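Local atomic coordinates of ubiquitin domain-containing protein DSK2,putative (Plasmodium falciparum, PDB entry 6JL3), a protein that probably serves as a shuttle factor that carries ubiquitinated proteins to the proteasome, its ubiquitin-like domain being recognised by proteasomal receptors. Residues Ile25-Leu28 and Asp29-Ile33; Ile47-Gly51 and Lys52-Asp56; Asp56-Ser59 and Leu60-Gly64. All blocks are in the same frame, centred on the assembly; numbering follows the deposited sequence. Where two conformers were deposited one is given.

Along the chain the three contacts come in series. Interaction 1 is the start of helix 27-35, interaction 2 the hairpin of strands 45-49 and 52-53, and interaction 3 the 3-10 turn in the loop leading to strand 70-75. Interactions 2 and 3 share Asp56. The centres of interactions 1 and 2 are about 12 Å apart. The centres of interactions 1 and 3 are about 10 Å apart. The centres of interactions 2 and 3 are about 9 Å apart. All lie in one ubiquitin-like beta-grasp domain. Asp56 OD1 makes a salt bridge with Lys31 NZ, and Val27 N probably bonds to Glu58 O. These links tie the 56-59 loop to the first turns of helix 27-35.

Interaction 1: residues Ile25-Leu28 and Asp29-Ile33; sequences ITVL and DLKKI
The carboxylate of Asp29 is the flat group, and it folds back over Thr26. Its OD2 accepts from Thr26 N at 3.0 Å in a nearly straight bond (170°). The N-H arrives on the anti side, 34° out of the carboxylate plane. Ile25 CB also lies against OD2, at 3.6 Å. Thr26 OG1 sits between its own backbone N and carbonyl carbon (chi1 64°). From there it accepts from Asp29 N at 3.0 Å. The two reciprocal bonds make a capping box, with Thr26 as N-cap of helix 27-35, the helix that the beta-grasp fold of ubiquitin lays across its sheet. Behind the cap the regular helix bonds begin. Leu30 N donates to Thr26 O at 2.9 Å, Lys31 N to Val27 O and Lys32 N to Leu28 O. Ile25 turns its long branch along the helix. Its CD1 meets Ile33 CD1 at 3.8 Å and Leu30 CB at 4.1 Å. Leu30 and Ile33 also reach Ile21 of strand 15-21, where this face of the helix meets the sheet. On another side the extended Lys32 chain runs past Leu28, with CE 4.0 Å from Leu28 CG.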
ATOM      1  N   ILE A  25       6.449  -7.731   3.781  1.00 15.96           N
ATOM      2  CA  ILE A  25       5.269  -7.585   4.629  1.00 14.01           C
ATOM      3  C   ILE A  25       4.026  -7.978   3.823  1.00 12.57           C
ATOM      4  O   ILE A  25       4.047  -8.052   2.590  1.00 14.25           O
ATOM      5  CB  ILE A  25       5.136  -6.169   5.214  1.00 12.81           C
ATOM      6  CG1 ILE A  25       4.888  -5.145   4.105  1.00 12.45           C
ATOM      7  CG2 ILE A  25       6.369  -5.816   6.054  1.00 14.63           C
ATOM      8  CD1 ILE A  25       4.545  -3.757   4.638  1.00 12.69           C
ATOM      9  N   THR A  26       2.930  -8.225   4.531  1.00 11.86           N
ATOM     10  CA  THR A  26       1.697  -8.560   3.832  1.00 11.83           C
ATOM     11  C   THR A  26       0.955  -7.291   3.415  1.00 10.89           C
ATOM     12  O   THR A  26       1.221  -6.183   3.902  1.00 10.94           O
ATOM     13  CB  THR A  26       0.768  -9.385   4.716  1.00 13.11           C
ATOM     14  OG1 THR A  26       0.379  -8.580   5.840  1.00 14.01           O
ATOM     15  CG2 THR A  26       1.447 -10.666   5.162  1.00 14.40           C
ATOM     16  N   VAL A  27      -0.025  -7.473   2.526  1.00 10.62           N
ATOM     17  CA  VAL A  27      -0.919  -6.381   2.147  1.00 11.04           C
ATOM     18  C   VAL A  27      -1.627  -5.804   3.370  1.00 11.28           C
ATOM     19  O   VAL A  27      -1.766  -4.581   3.506  1.00 10.80           O
ATOM     20  CB  VAL A  27      -1.910  -6.878   1.080  1.00 11.26           C
ATOM     21  CG1 VAL A  27      -2.992  -5.850   0.805  1.00 11.66           C
ATOM     22  CG2 VAL A  27      -1.150  -7.239  -0.188  1.00 11.43           C
ATOM     23  N   LEU A  28      -2.083  -6.667   4.279  1.00 11.16           N
ATOM     24  CA  LEU A  28      -2.717  -6.179   5.500  1.00 11.86           C
ATOM     25  C   LEU A  28      -1.744  -5.343   6.332  1.00 11.72           C
ATOM     26  O   LEU A  28      -2.115  -4.281   6.852  1.00 11.89           O
ATOM     27  CB  LEU A  28      -3.278  -7.345   6.312  1.00 13.81           C
ATOM     28  CG  LEU A  28      -4.040  -6.933   7.576  1.00 15.64           C
ATOM     29  CD1 LEU A  28      -5.218  -6.016   7.261  1.00 17.57           C
ATOM     30  CD2 LEU A  28      -4.511  -8.165   8.362  1.00 17.85           C
ATOM     31  N   ASP A  29      -0.493  -5.800   6.467  1.00 11.44           N
ATOM     32  CA  ASP A  29       0.527  -4.996   7.139  1.00 12.16           C
ATOM     33  C   ASP A  29       0.632  -3.617   6.494  1.00 10.96           C
ATOM     34  O   ASP A  29       0.769  -2.598   7.186  1.00 11.12           O
ATOM     35  CB  ASP A  29       1.908  -5.660   7.037  1.00 13.23           C
ATOM     36  CG  ASP A  29       2.078  -6.897   7.908  0.63 11.28           C
ATOM     37  OD1 ASP A  29       1.441  -7.013   8.967  0.71 12.73           O
ATOM     38  OD2 ASP A  29       2.906  -7.761   7.525  0.74 13.57           O
ATOM     39  N   LEU A  30       0.628  -3.582   5.157  1.00 10.14           N
ATOM     40  CA  LEU A  30       0.737  -2.323   4.426  1.00 10.11           C
ATOM     41  C   LEU A  30      -0.480  -1.437   4.655  1.00  9.52           C
ATOM     42  O   LEU A  30      -0.334  -0.221   4.793  1.00 10.22           O
ATOM     43  CB  LEU A  30       0.954  -2.629   2.945  1.00 10.52           C
ATOM     44  CG  LEU A  30       1.201  -1.429   2.039  1.00 11.05           C
ATOM     45  CD1 LEU A  30       2.422  -0.649   2.505  1.00 12.68           C
ATOM     46  CD2 LEU A  30       1.361  -1.868   0.591  1.00 12.45           C
ATOM     47  N   LYS A  31      -1.683  -2.016   4.719  1.00  9.77           N
ATOM     48  CA  LYS A  31      -2.866  -1.229   5.053  1.00 10.40           C
ATOM     49  C   LYS A  31      -2.750  -0.623   6.448  1.00 10.31           C
ATOM     50  O   LYS A  31      -3.161   0.521   6.677  1.00 10.30           O
ATOM     51  CB  LYS A  31      -4.126  -2.084   4.958  1.00 10.57           C
ATOM     52  CG  LYS A  31      -4.523  -2.468   3.544  1.00 10.95           C
ATOM     53  CD  LYS A  31      -5.799  -3.298   3.526  1.00 11.79           C
ATOM     54  CE  LYS A  31      -6.272  -3.521   2.103  1.00 13.33           C
ATOM     55  NZ  LYS A  31      -7.422  -4.460   2.046  1.00 15.57           N
ATOM     56  N   LYS A  32      -2.216  -1.380   7.408  1.00 10.27           N
ATOM     57  CA  LYS A  32      -2.024  -0.840   8.751  1.00 10.76           C
ATOM     58  C   LYS A  32      -1.081   0.357   8.724  1.00 11.28           C
ATOM     59  O   LYS A  32      -1.312   1.355   9.420  1.00 11.76           O
ATOM     60  CB  LYS A  32      -1.533  -1.931   9.704  1.00 11.60           C
ATOM     61  CG  LYS A  32      -2.608  -2.965  10.005  1.00 13.78           C
ATOM     62  CD  LYS A  32      -2.053  -4.184  10.710  1.00 16.73           C
ATOM     63  CE  LYS A  32      -3.182  -5.141  11.055  1.00 18.55           C
ATOM     64  NZ  LYS A  32      -2.681  -6.379  11.712  0.53 18.81           N
ATOM     65  N   ILE A  33      -0.021   0.287   7.913  1.00 10.19           N
ATOM     66  CA  ILE A  33       0.860   1.434   7.724  1.00 10.86           C
ATOM     67  C   ILE A  33       0.086   2.599   7.113  1.00 10.57           C
ATOM     68  O   ILE A  33       0.185   3.745   7.570  1.00 10.91           O
ATOM     69  CB  ILE A  33       2.071   1.038   6.857  1.00 11.18           C
ATOM     70  CG1 ILE A  33       2.987   0.070   7.612  1.00 11.90           C
ATOM     71  CG2 ILE A  33       2.841   2.281   6.421  1.00 11.90           C
ATOM     72  CD1 ILE A  33       4.061  -0.570   6.741  1.00 13.55           C
TER

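Interaction 2: residues Ile47-Gly51 and Lys52-Asp56; sequences IIFKG and KILKD
Phe49 and Lys52 close the hairpin with a reciprocal pair of backbone bonds. Phe49 N donates to Lys52 O at 3.0 Å, in the carbonyl plane. The return bond, Lys52 N to Phe49 O, is less direct: the donor stands well above the carbonyl plane. Between these two residues runs a type I' turn, with Lys50 and Gly51 both at positive phi. Further from the turn, Leu54 N donates to Ile47 O at 2.9 Å, almost in line with the carbonyl. A water joins the same two residues, accepting from Ile47 N and donating to Leu54 O. Ile48 and Ile53 form the non-hydrogen-bonded antiparallel pair, where Ile48 CA lies 3.2 Å from Lys52 O in a CA-H...O contact.

One side-chain hydrogen bond belongs to the turn. Lys52 folds back at its last two torsions (chi3 -74°, chi4 -75°), and its NZ reaches Lys50 O at 3.0 Å. Lys50 itself stays extended and sends NZ to Tyr63 O, while its CG lies 3.7 Å above the centre of the Phe49 ring.

The apolar contacts fall on two sides. Ile48 and Ile53 lie side by side and point the same way, with Ile48 CD1 3.7 Å from Ile53 CG1. On the other side, Leu54 CD1 touches both Ile47 CG2 and Phe49 CB, 3.9 Å from each.

The hairpin forms one margin of the mixed beta-grasp sheet, with 52-53 as an outermost strand. On its other flank strand 45-49 pairs with strand 70-75, and Ile48 is backbone hydrogen-bonded to His72. Ile47 meets Leu30 of helix 27-35 as well as Met71 and Leu73, and Leu54 rests on Val27 of the helix.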
ATOM      1  N   ILE A  47      -6.025  -1.224  -1.885  1.00  9.14           N
ATOM      2  CA  ILE A  47      -4.732  -0.892  -2.471  1.00  9.05           C
ATOM      3  C   ILE A  47      -4.698  -1.427  -3.895  1.00  9.23           C
ATOM      4  O   ILE A  47      -4.896  -2.633  -4.127  1.00  9.66           O
ATOM      5  CB  ILE A  47      -3.567  -1.426  -1.625  1.00  9.51           C
ATOM      6  CG1 ILE A  47      -3.592  -0.793  -0.231  1.00 11.89           C
ATOM      7  CG2 ILE A  47      -2.249  -1.153  -2.345  1.00 10.66           C
ATOM      8  CD1 ILE A  47      -2.500  -1.279   0.707  1.00 12.68           C
ATOM      9  N   ILE A  48      -4.455  -0.525  -4.849  1.00  8.91           N
ATOM     10  CA  ILE A  48      -4.492  -0.826  -6.276  1.00  9.08           C
ATOM     11  C   ILE A  48      -3.065  -0.763  -6.805  1.00  8.82           C
ATOM     12  O   ILE A  48      -2.384   0.254  -6.650  1.00  9.29           O
ATOM     13  CB  ILE A  48      -5.382   0.171  -7.045  1.00 10.84           C
ATOM     14  CG1 ILE A  48      -6.724   0.391  -6.329  1.00 12.77           C
ATOM     15  CG2 ILE A  48      -5.502  -0.272  -8.509  1.00 12.23           C
ATOM     16  CD1 ILE A  48      -7.557  -0.823  -6.116  1.00 14.64           C
ATOM     17  N   PHE A  49      -2.630  -1.839  -7.452  1.00  9.35           N
ATOM     18  CA  PHE A  49      -1.261  -1.961  -7.946  1.00  9.24           C
ATOM     19  C   PHE A  49      -1.268  -2.991  -9.062  1.00  9.47           C
ATOM     20  O   PHE A  49      -1.913  -4.042  -8.937  1.00  9.55           O
ATOM     21  CB  PHE A  49      -0.348  -2.404  -6.800  1.00 10.13           C
ATOM     22  CG  PHE A  49       1.101  -2.585  -7.178  1.00 10.00           C
ATOM     23  CD1 PHE A  49       1.878  -1.518  -7.613  1.00 11.26           C
ATOM     24  CD2 PHE A  49       1.706  -3.823  -7.038  1.00 11.01           C
ATOM     25  CE1 PHE A  49       3.218  -1.703  -7.932  1.00 11.99           C
ATOM     26  CE2 PHE A  49       3.037  -4.011  -7.345  1.00 13.95           C
ATOM     27  CZ  PHE A  49       3.793  -2.951  -7.794  1.00 13.14           C
ATOM     28  N   LYS A  50      -0.602  -2.665 -10.169  1.00 10.22           N
ATOM     29  CA  LYS A  50      -0.523  -3.575 -11.318  1.00 10.57           C
ATOM     30  C   LYS A  50      -1.906  -4.043 -11.768  1.00 11.47           C
ATOM     31  O   LYS A  50      -2.112  -5.206 -12.139  1.00 12.81           O
ATOM     32  CB  LYS A  50       0.418  -4.751 -11.039  1.00 11.96           C
ATOM     33  CG  LYS A  50       1.870  -4.320 -10.931  1.00 12.51           C
ATOM     34  CD  LYS A  50       2.785  -5.516 -10.739  1.00 14.05           C
ATOM     35  CE  LYS A  50       4.251  -5.128 -10.821  1.00 16.96           C
ATOM     36  NZ  LYS A  50       5.131  -6.318 -10.608  1.00 18.92           N
ATOM     37  N   GLY A  51      -2.862  -3.118 -11.746  1.00 10.72           N
ATOM     38  CA  GLY A  51      -4.190  -3.384 -12.250  1.00 12.79           C
ATOM     39  C   GLY A  51      -5.028  -4.274 -11.370  1.00 12.64           C
ATOM     40  O   GLY A  51      -6.042  -4.808 -11.830  1.00 17.40           O
ATOM     41  N   LYS A  52      -4.642  -4.450 -10.115  1.00 10.83           N
ATOM     42  CA  LYS A  52      -5.336  -5.365  -9.232  1.00 11.72           C
ATOM     43  C   LYS A  52      -5.600  -4.735  -7.874  1.00 10.64           C
ATOM     44  O   LYS A  52      -4.894  -3.824  -7.438  1.00 10.67           O
ATOM     45  CB  LYS A  52      -4.513  -6.625  -8.991  1.00 14.55           C
ATOM     46  CG  LYS A  52      -4.365  -7.477 -10.212  1.00 17.53           C
ATOM     47  CD  LYS A  52      -3.491  -8.679  -9.936  1.00 17.72           C
ATOM     48  CE  LYS A  52      -2.024  -8.288  -9.834  1.00 18.39           C
ATOM     49  NZ  LYS A  52      -1.410  -8.003 -11.164  1.00 19.01           N
ATOM     50  N   ILE A  53      -6.626  -5.258  -7.211  1.00 10.46           N
ATOM     51  CA  ILE A  53      -6.874  -5.008  -5.798  1.00 10.49           C
ATOM     52  C   ILE A  53      -6.040  -6.024  -5.024  1.00 11.04           C
ATOM     53  O   ILE A  53      -6.304  -7.225  -5.095  1.00 11.84           O
ATOM     54  CB  ILE A  53      -8.365  -5.140  -5.454  1.00 10.94           C
ATOM     55  CG1 ILE A  53      -9.223  -4.167  -6.273  1.00 11.87           C
ATOM     56  CG2 ILE A  53      -8.575  -4.876  -3.962  1.00 12.07           C
ATOM     57  CD1 ILE A  53     -10.720  -4.444  -6.193  1.00 13.14           C
ATOM     58  N   LEU A  54      -5.020  -5.561  -4.303  1.00 10.15           N
ATOM     59  CA  LEU A  54      -4.126  -6.498  -3.636  1.00 10.21           C
ATOM     60  C   LEU A  54      -4.836  -7.187  -2.473  1.00 10.70           C
ATOM     61  O   LEU A  54      -5.706  -6.609  -1.819  1.00 11.74           O
ATOM     62  CB  LEU A  54      -2.877  -5.774  -3.145  1.00 10.83           C
ATOM     63  CG  LEU A  54      -2.067  -5.050  -4.226  1.00 11.14           C
ATOM     64  CD1 LEU A  54      -0.751  -4.583  -3.596  1.00 12.57           C
ATOM     65  CD2 LEU A  54      -1.805  -5.889  -5.455  1.00 11.91           C
ATOM     66  N   LYS A  55      -4.444  -8.438  -2.218  1.00 11.66           N
ATOM     67  CA  LYS A  55      -5.137  -9.317  -1.275  1.00 12.36           C
ATOM     68  C   LYS A  55      -4.443  -9.342   0.088  1.00 11.70           C
ATOM     69  O   LYS A  55      -3.240  -9.614   0.177  1.00 11.70           O
ATOM     70  CB  LYS A  55      -5.218 -10.736  -1.850  1.00 14.08           C
ATOM     71  CG  LYS A  55      -6.056 -10.862  -3.132  1.00 18.88           C
ATOM     72  CD  LYS A  55      -7.502 -10.440  -2.887  1.00 26.20           C
ATOM     73  CE  LYS A  55      -8.353 -10.444  -4.158  1.00 31.15           C
ATOM     74  NZ  LYS A  55      -8.555 -11.816  -4.704  1.00 32.14           N
ATOM     75  N   ASP A  56      -5.239  -9.147   1.145  1.00 13.35           N
ATOM     76  CA  ASP A  56      -4.740  -8.878   2.493  1.00 13.59           C
ATOM     77  C   ASP A  56      -3.661  -9.852   2.952  1.00 13.49           C
ATOM     78  O   ASP A  56      -2.667  -9.447   3.567  1.00 13.34           O
ATOM     79  CB  ASP A  56      -5.893  -8.992   3.500  1.00 15.83           C
ATOM     80  CG  ASP A  56      -6.747  -7.757   3.593  1.00 19.45           C
ATOM     81  OD1 ASP A  56      -6.404  -6.739   2.968  1.00 19.49           O
ATOM     82  OD2 ASP A  56      -7.773  -7.819   4.312  1.00 22.43           O
TER
HETATM   83  O   HOH W   1      -6.599  -3.991  -1.166  1.00 14.44           O

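Interaction 3: residues Asp56-Ser59 and Leu60-Gly64; sequences DKES and LTLYG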
ATOM      1  N   ASP A  56      -5.239  -9.147   1.145  1.00 13.35           N
ATOM      2  CA  ASP A  56      -4.740  -8.878   2.493  1.00 13.59           C
ATOM      3  C   ASP A  56      -3.661  -9.852   2.952  1.00 13.49           C
ATOM      4  O   ASP A  56      -2.667  -9.447   3.567  1.00 13.34           O
ATOM      5  CB  ASP A  56      -5.893  -8.992   3.500  1.00 15.83           C
ATOM      6  CG  ASP A  56      -6.747  -7.757   3.593  1.00 19.45           C
ATOM      7  OD1 ASP A  56      -6.404  -6.739   2.968  1.00 19.49           O
ATOM      8  OD2 ASP A  56      -7.773  -7.819   4.312  1.00 22.43           O
ATOM      9  N   LYS A  57      -3.892 -11.153   2.771  1.00 13.79           N
ATOM     10  CA  LYS A  57      -3.027 -12.153   3.396  1.00 14.38           C
ATOM     11  C   LYS A  57      -1.720 -12.368   2.648  1.00 13.85           C
ATOM     12  O   LYS A  57      -0.856 -13.100   3.142  1.00 17.53           O
ATOM     13  CB  LYS A  57      -3.765 -13.487   3.557  1.00 15.85           C
ATOM     14  CG  LYS A  57      -4.910 -13.394   4.550  1.00 18.82           C
ATOM     15  CD  LYS A  57      -5.674 -14.696   4.700  1.00 23.85           C
ATOM     16  CE  LYS A  57      -6.661 -14.599   5.854  1.00 27.68           C
ATOM     17  NZ  LYS A  57      -7.332 -15.901   6.129  0.56 29.04           N
ATOM     18  N   GLU A  58      -1.536 -11.732   1.501  1.00 12.25           N
ATOM     19  CA  GLU A  58      -0.404 -12.039   0.647  1.00 12.41           C
ATOM     20  C   GLU A  58       0.780 -11.123   0.907  1.00 12.08           C
ATOM     21  O   GLU A  58       0.621  -9.919   1.164  1.00 13.54           O
ATOM     22  CB  GLU A  58      -0.807 -11.938  -0.823  1.00 12.46           C
ATOM     23  CG  GLU A  58      -1.951 -12.866  -1.257  1.00 13.99           C
ATOM     24  CD  GLU A  58      -1.656 -14.375  -1.145  1.00 15.73           C
ATOM     25  OE1 GLU A  58      -0.823 -14.808  -0.325  0.67 15.03           O
ATOM     26  OE2 GLU A  58      -2.300 -15.141  -1.889  0.54 14.69           O
ATOM     27  N   SER A  59       1.977 -11.699   0.837  0.58 12.22           N
ATOM     28  CA  SER A  59       3.207 -10.922   0.892  0.58 12.25           C
ATOM     29  C   SER A  59       3.344 -10.065  -0.360  0.58 11.26           C
ATOM     30  O   SER A  59       3.030 -10.509  -1.470  0.58 12.17           O
ATOM     31  CB  SER A  59       4.402 -11.868   0.968  0.58 13.57           C
ATOM     32  OG  SER A  59       5.625 -11.154   0.916  0.58 15.11           O
ATOM     33  N   LEU A  60       3.846  -8.836  -0.181  1.00 11.94           N
ATOM     34  CA  LEU A  60       4.014  -7.938  -1.317  1.00 11.52           C
ATOM     35  C   LEU A  60       4.974  -8.503  -2.355  1.00 11.53           C
ATOM     36  O   LEU A  60       4.881  -8.148  -3.536  1.00 12.30           O
ATOM     37  CB  LEU A  60       4.530  -6.581  -0.840  1.00 12.46           C
ATOM     38  CG  LEU A  60       3.626  -5.788   0.100  1.00 13.91           C
ATOM     39  CD1 LEU A  60       4.309  -4.471   0.463  1.00 14.62           C
ATOM     40  CD2 LEU A  60       2.260  -5.543  -0.503  1.00 15.77           C
ATOM     41  N   THR A  61       5.910  -9.356  -1.938  1.00 12.55           N
ATOM     42  CA  THR A  61       6.832  -9.962  -2.896  1.00 12.99           C
ATOM     43  C   THR A  61       6.094 -10.746  -3.973  1.00 11.14           C
ATOM     44  O   THR A  61       6.574 -10.830  -5.103  1.00 11.71           O
ATOM     45  CB  THR A  61       7.843 -10.848  -2.170  1.00 16.58           C
ATOM     46  OG1 THR A  61       7.157 -11.790  -1.338  1.00 22.30           O
ATOM     47  CG2 THR A  61       8.771  -9.996  -1.325  1.00 19.89           C
ATOM     48  N   LEU A  62       4.921 -11.302  -3.656  1.00 10.52           N
ATOM     49  CA  LEU A  62       4.170 -12.042  -4.661  1.00 10.29           C
ATOM     50  C   LEU A  62       3.813 -11.165  -5.852  1.00  9.67           C
ATOM     51  O   LEU A  62       3.650 -11.666  -6.971  1.00 10.91           O
ATOM     52  CB  LEU A  62       2.890 -12.594  -4.045  1.00 11.43           C
ATOM     53  CG  LEU A  62       3.104 -13.720  -3.044  1.00 12.86           C
ATOM     54  CD1 LEU A  62       1.832 -14.069  -2.321  1.00 14.95           C
ATOM     55  CD2 LEU A  62       3.644 -14.942  -3.766  1.00 14.23           C
ATOM     56  N   TYR A  63       3.669  -9.866  -5.625  1.00  9.69           N
ATOM     57  CA  TYR A  63       3.279  -8.920  -6.656  1.00 10.80           C
ATOM     58  C   TYR A  63       4.468  -8.192  -7.271  1.00 11.01           C
ATOM     59  O   TYR A  63       4.273  -7.304  -8.113  1.00 12.91           O
ATOM     60  CB  TYR A  63       2.318  -7.910  -6.045  1.00 10.91           C
ATOM     61  CG  TYR A  63       1.023  -8.502  -5.554  1.00 11.30           C
ATOM     62  CD1 TYR A  63       0.054  -8.931  -6.452  1.00 12.80           C
ATOM     63  CD2 TYR A  63       0.741  -8.588  -4.196  1.00 12.58           C
ATOM     64  CE1 TYR A  63      -1.154  -9.431  -6.010  1.00 14.44           C
ATOM     65  CE2 TYR A  63      -0.468  -9.089  -3.748  1.00 13.76           C
ATOM     66  CZ  TYR A  63      -1.408  -9.511  -4.664  1.00 14.07           C
ATOM     67  OH  TYR A  63      -2.622 -10.007  -4.231  1.00 15.85           O
ATOM     68  N   GLY A  64       5.688  -8.548  -6.881  1.00 11.41           N
ATOM     69  CA  GLY A  64       6.864  -7.931  -7.455  1.00 12.88           C
ATOM     70  C   GLY A  64       7.061  -6.475  -7.097  1.00 12.92           C
ATOM     71  O   GLY A  64       7.588  -5.717  -7.915  1.00 14.71           O
TER
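Two torsions bring the hydroxyls of Ser59 and Thr61 together. Ser59 OG stands opposite its backbone N (chi1 175°), and Thr61 OG1 is tucked between its own N and carbonyl carbon (chi1 53°). The two oxygens are hydrogen-bonded at 2.8 Å, and either could be the donor. Ser59 has two conformers, so this bond is certain for one of them only.

The residues after Ser59 form a short 3-10 turn, 60-63, as in the loop before the last strand of ubiquitin. Leu62 N donates to Ser59 O at 3.0 Å. The same spacing of three residues recurs as Tyr63 N bonds to Leu60 O and Gly64 N to Thr61 O. Gly64 then leaves the turn at positive phi.

Leu60 goes inward, onto Val27 and Leu30 of helix 27-35. Its backbone is hydrogen-bonded to that of Ile25, which fixes the loop to the segment that leads into the helix. In the conformer that meets Thr61, Ser59 OG also bonds to Asp24 O. Tyr63 reaches back past Glu58. The two side chains cross at about a right angle, and the Glu58 carboxylate and the Tyr63 ring are turned 79° apart. Glu58 CB lies 4.1 Å from Tyr63 CE2, and Ser59 O is 4.0 Å from Tyr63 CD2. The phenol has its polar partner further back along the chain, where Tyr63 OH probably bonds to Lys55 N.

Leu62 comes to Glu58 from the more exposed side of the turn. The CD1 methyl of Leu62 lies in van der Waals contact against Glu58, 3.4 Å from Glu58 OE1 and 3.7 Å from Glu58 CB.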